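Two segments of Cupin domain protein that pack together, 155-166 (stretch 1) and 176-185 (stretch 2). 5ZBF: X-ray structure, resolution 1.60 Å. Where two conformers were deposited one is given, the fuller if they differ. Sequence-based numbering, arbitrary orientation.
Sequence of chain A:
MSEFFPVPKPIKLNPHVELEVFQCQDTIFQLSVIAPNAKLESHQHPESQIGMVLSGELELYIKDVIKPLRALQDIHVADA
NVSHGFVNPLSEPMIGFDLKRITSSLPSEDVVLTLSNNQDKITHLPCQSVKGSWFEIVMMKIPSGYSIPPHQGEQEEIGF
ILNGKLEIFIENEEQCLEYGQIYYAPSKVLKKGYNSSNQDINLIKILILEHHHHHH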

# COMPACT_ATOMS: atom_id res chain seq x y z
N GLN A 155 15.13 -1.53 -5.75
CA GLN A 155 14.33 -1.19 -4.58
C GLN A 155 13.37 -2.33 -4.26
O GLN A 155 12.90 -3.00 -5.16
CB GLN A 155 13.57 0.12 -4.84
CG GLN A 155 14.09 0.93 -6.02
CD GLN A 155 14.39 2.36 -5.67
OE1 GLN A 155 15.44 2.89 -6.03
NE2 GLN A 155 13.48 2.99 -4.96
N GLU A 156 13.10 -2.53 -2.97
CA GLU A 156 12.08 -3.49 -2.57
C GLU A 156 10.73 -2.99 -3.04
O GLU A 156 10.48 -1.78 -3.06
CB GLU A 156 12.06 -3.65 -1.05
CG GLU A 156 13.34 -4.27 -0.53
CD GLU A 156 13.38 -4.25 0.97
OE1 GLU A 156 14.18 -3.47 1.52
OE2 GLU A 156 12.61 -5.01 1.58
N GLU A 157 9.87 -3.92 -3.43
CA GLU A 157 8.55 -3.59 -3.95
C GLU A 157 7.50 -4.50 -3.34
O GLU A 157 7.68 -5.72 -3.28
CB GLU A 157 8.55 -3.74 -5.46
CG GLU A 157 7.23 -3.42 -6.13
CD GLU A 157 7.33 -3.51 -7.64
OE1 GLU A 157 8.39 -3.14 -8.19
OE2 GLU A 157 6.34 -3.94 -8.27
N ILE A 158 6.42 -3.89 -2.89
CA ILE A 158 5.26 -4.62 -2.41
C ILE A 158 4.10 -4.22 -3.29
O ILE A 158 3.90 -3.03 -3.53
CB ILE A 158 4.93 -4.25 -0.95
CG1 ILE A 158 6.10 -4.67 -0.05
CG2 ILE A 158 3.63 -4.91 -0.51
CD1 ILE A 158 6.07 -4.04 1.32
N GLY A 159 3.30 -5.19 -3.75
CA GLY A 159 2.15 -4.83 -4.58
C GLY A 159 0.93 -5.71 -4.42
O GLY A 159 0.99 -6.80 -3.88
N PHE A 160 -0.20 -5.21 -4.92
CA PHE A 160 -1.45 -5.93 -4.86
C PHE A 160 -2.42 -5.35 -5.87
O PHE A 160 -2.20 -4.26 -6.38
CB PHE A 160 -2.04 -5.89 -3.43
CG PHE A 160 -2.43 -4.51 -2.96
CD1 PHE A 160 -3.75 -4.08 -3.01
CD2 PHE A 160 -1.48 -3.65 -2.40
CE1 PHE A 160 -4.12 -2.83 -2.55
CE2 PHE A 160 -1.83 -2.39 -1.96
CZ PHE A 160 -3.16 -1.98 -2.03
N ILE A 161 -3.51 -6.06 -6.12
CA ILE A 161 -4.51 -5.59 -7.07
C ILE A 161 -5.87 -5.44 -6.40
O ILE A 161 -6.12 -6.04 -5.36
CB ILE A 161 -4.61 -6.49 -8.32
CG1 ILE A 161 -5.19 -7.87 -7.99
CG2 ILE A 161 -3.24 -6.60 -8.96
CD1 ILE A 161 -5.41 -8.76 -9.19
N LEU A 162 -6.73 -4.63 -7.02
CA LEU A 162 -8.04 -4.28 -6.47
C LEU A 162 -9.19 -5.07 -7.07
O LEU A 162 -10.28 -5.09 -6.52
CB LEU A 162 -8.32 -2.81 -6.72
CG LEU A 162 -7.30 -1.83 -6.17
CD1 LEU A 162 -7.71 -0.40 -6.46
CD2 LEU A 162 -7.12 -2.08 -4.68
N ASN A 163 -8.94 -5.69 -8.22
CA ASN A 163 -9.98 -6.38 -8.98
C ASN A 163 -9.33 -7.36 -9.94
O ASN A 163 -8.17 -7.19 -10.29
CB ASN A 163 -10.81 -5.37 -9.76
CG ASN A 163 -10.02 -4.70 -10.88
OD1 ASN A 163 -9.07 -3.95 -10.63
ND2 ASN A 163 -10.40 -4.99 -12.12
N GLY A 164 -10.09 -8.36 -10.38
CA GLY A 164 -9.59 -9.34 -11.33
C GLY A 164 -8.56 -10.29 -10.77
O GLY A 164 -8.47 -10.49 -9.56
N LYS A 165 -7.76 -10.86 -11.67
CA LYS A 165 -6.74 -11.85 -11.33
C LYS A 165 -5.50 -11.62 -12.18
O LYS A 165 -5.59 -11.57 -13.40
CB LYS A 165 -7.27 -13.26 -11.57
CG LYS A 165 -6.34 -14.35 -11.06
N LEU A 166 -4.34 -11.51 -11.52
CA LEU A 166 -3.08 -11.20 -12.20
C LEU A 166 -2.03 -12.29 -11.91
O LEU A 166 -1.83 -12.66 -10.75
CB LEU A 166 -2.58 -9.84 -11.72
CG LEU A 166 -1.34 -9.24 -12.38
CD1 LEU A 166 -1.61 -8.92 -13.85
CD2 LEU A 166 -0.89 -7.98 -11.64
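Stretch 2 (176-185) CLEYGQIYYA

Stretch 2 runs back along stretch 1 as an antiparallel partner, the axes of strands 156-161 and 183-185 lying 4.8 Å apart with their directions at 167°. Two short ladders hold the pair. In the first, Glu157 pairs with Ala185 (Ala185 N to Glu157 O 2.8 Å, Glu157 N to Ala185 O 3.0 Å) and Gly159 with Tyr183 (Tyr183 N to Gly159 O 2.9 Å, Gly159 N to Tyr183 O 3.0 Å); in the second, Leu166 pairs with Leu177 (Leu177 N to Leu166 O 2.7 Å). Between them the register slips by one, and stretch 2 makes a type II turn from Glu178 to Gln181, with Gly180 at positive phi.

The main hollow is Gly159. The Tyr183 ring (chi1 p) folds over it, Gly159 CA lying 3.8 Å from the ring centroid; an ideal CB there would come 2.3 Å from Tyr183 CZ. The ring's hydroxyl reaches on to Glu157, Tyr183 OH donating to Glu157 OE2 at 2.6 Å. Among the side chains on the other face, Ile158 CG1 packs 3.8 Å from Tyr184 CD1, and Tyr184 OH donates to Glu156 OE2 at 2.5 Å. Where the strands part, a water fills the gap, bound to Ile161 N, Glu178 O and Gln181 O, while Ile161 CD1 nestles 3.3 Å from Leu177 O.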

# COMPACT_ATOMS: atom_id res chain seq x y z
N CYS A 176 -1.13 -16.68 -9.10
CA CYS A 176 -2.19 -15.77 -9.50
C CYS A 176 -2.66 -15.02 -8.26
O CYS A 176 -2.96 -15.64 -7.24
CB CYS A 176 -3.36 -16.50 -10.16
SG CYS A 176 -3.00 -16.95 -11.87
N LEU A 177 -2.71 -13.70 -8.37
CA LEU A 177 -3.09 -12.84 -7.26
C LEU A 177 -4.47 -12.28 -7.48
O LEU A 177 -4.85 -11.98 -8.61
CB LEU A 177 -2.11 -11.67 -7.15
CG LEU A 177 -1.08 -11.64 -6.02
CD1 LEU A 177 -0.55 -13.02 -5.67
CD2 LEU A 177 0.05 -10.69 -6.40
N GLU A 178 -5.21 -12.14 -6.38
CA GLU A 178 -6.47 -11.42 -6.35
C GLU A 178 -6.42 -10.47 -5.16
O GLU A 178 -5.53 -10.57 -4.31
CB GLU A 178 -7.66 -12.39 -6.22
CG GLU A 178 -7.81 -13.36 -7.38
CD GLU A 178 -9.03 -14.23 -7.26
OE1 GLU A 178 -9.45 -14.52 -6.12
OE2 GLU A 178 -9.57 -14.62 -8.31
N TYR A 179 -7.36 -9.54 -5.10
CA TYR A 179 -7.44 -8.66 -3.94
C TYR A 179 -7.50 -9.49 -2.65
O TYR A 179 -8.19 -10.50 -2.58
CB TYR A 179 -8.62 -7.68 -4.02
CG TYR A 179 -8.69 -6.89 -2.74
CD1 TYR A 179 -7.79 -5.86 -2.49
CD2 TYR A 179 -9.58 -7.24 -1.73
CE1 TYR A 179 -7.81 -5.16 -1.31
CE2 TYR A 179 -9.60 -6.56 -0.54
CZ TYR A 179 -8.71 -5.52 -0.33
OH TYR A 179 -8.72 -4.85 0.86
N GLY A 180 -6.74 -9.05 -1.66
CA GLY A 180 -6.57 -9.80 -0.41
C GLY A 180 -5.22 -10.47 -0.25
O GLY A 180 -4.88 -10.92 0.84
N GLN A 181 -4.47 -10.55 -1.35
CA GLN A 181 -3.13 -11.11 -1.37
C GLN A 181 -2.17 -10.00 -1.77
O GLN A 181 -2.58 -9.00 -2.35
CB GLN A 181 -3.03 -12.23 -2.40
CG GLN A 181 -4.03 -13.35 -2.21
CD GLN A 181 -4.02 -14.35 -3.36
OE1 GLN A 181 -4.64 -14.12 -4.39
NE2 GLN A 181 -3.32 -15.46 -3.18
N ILE A 182 -0.89 -10.18 -1.45
CA ILE A 182 0.16 -9.28 -1.95
C ILE A 182 1.34 -10.07 -2.53
O ILE A 182 1.49 -11.27 -2.29
CB ILE A 182 0.70 -8.31 -0.86
CG1 ILE A 182 1.61 -9.03 0.15
CG2 ILE A 182 -0.44 -7.59 -0.16
CD1 ILE A 182 2.15 -8.11 1.23
N TYR A 183 2.17 -9.37 -3.30
CA TYR A 183 3.49 -9.89 -3.61
C TYR A 183 4.53 -9.00 -2.95
O TYR A 183 4.30 -7.81 -2.72
CB TYR A 183 3.73 -10.02 -5.13
CG TYR A 183 3.84 -8.71 -5.87
CD1 TYR A 183 5.03 -8.00 -5.91
CD2 TYR A 183 2.74 -8.18 -6.52
CE1 TYR A 183 5.12 -6.78 -6.58
CE2 TYR A 183 2.82 -6.97 -7.21
CZ TYR A 183 4.01 -6.27 -7.23
OH TYR A 183 4.06 -5.07 -7.91
N TYR A 184 5.67 -9.61 -2.65
CA TYR A 184 6.82 -8.90 -2.12
C TYR A 184 8.04 -9.29 -2.94
O TYR A 184 8.40 -10.47 -3.00
CB TYR A 184 7.03 -9.26 -0.65
CG TYR A 184 8.36 -8.79 -0.11
CD1 TYR A 184 8.74 -7.46 -0.23
CD2 TYR A 184 9.23 -9.67 0.53
CE1 TYR A 184 9.96 -7.02 0.27
CE2 TYR A 184 10.45 -9.24 1.03
CZ TYR A 184 10.81 -7.91 0.89
OH TYR A 184 12.02 -7.45 1.37
N ALA A 185 8.67 -8.30 -3.56
CA ALA A 185 9.87 -8.52 -4.37
C ALA A 185 11.04 -7.81 -3.71
O ALA A 185 11.13 -6.58 -3.78
CB ALA A 185 9.67 -7.99 -5.79
O HOH W 1 12.07 -5.40 -6.28
O HOH W 2 -3.43 -8.72 -4.96
O HOH W 3 -9.14 -9.07 -7.27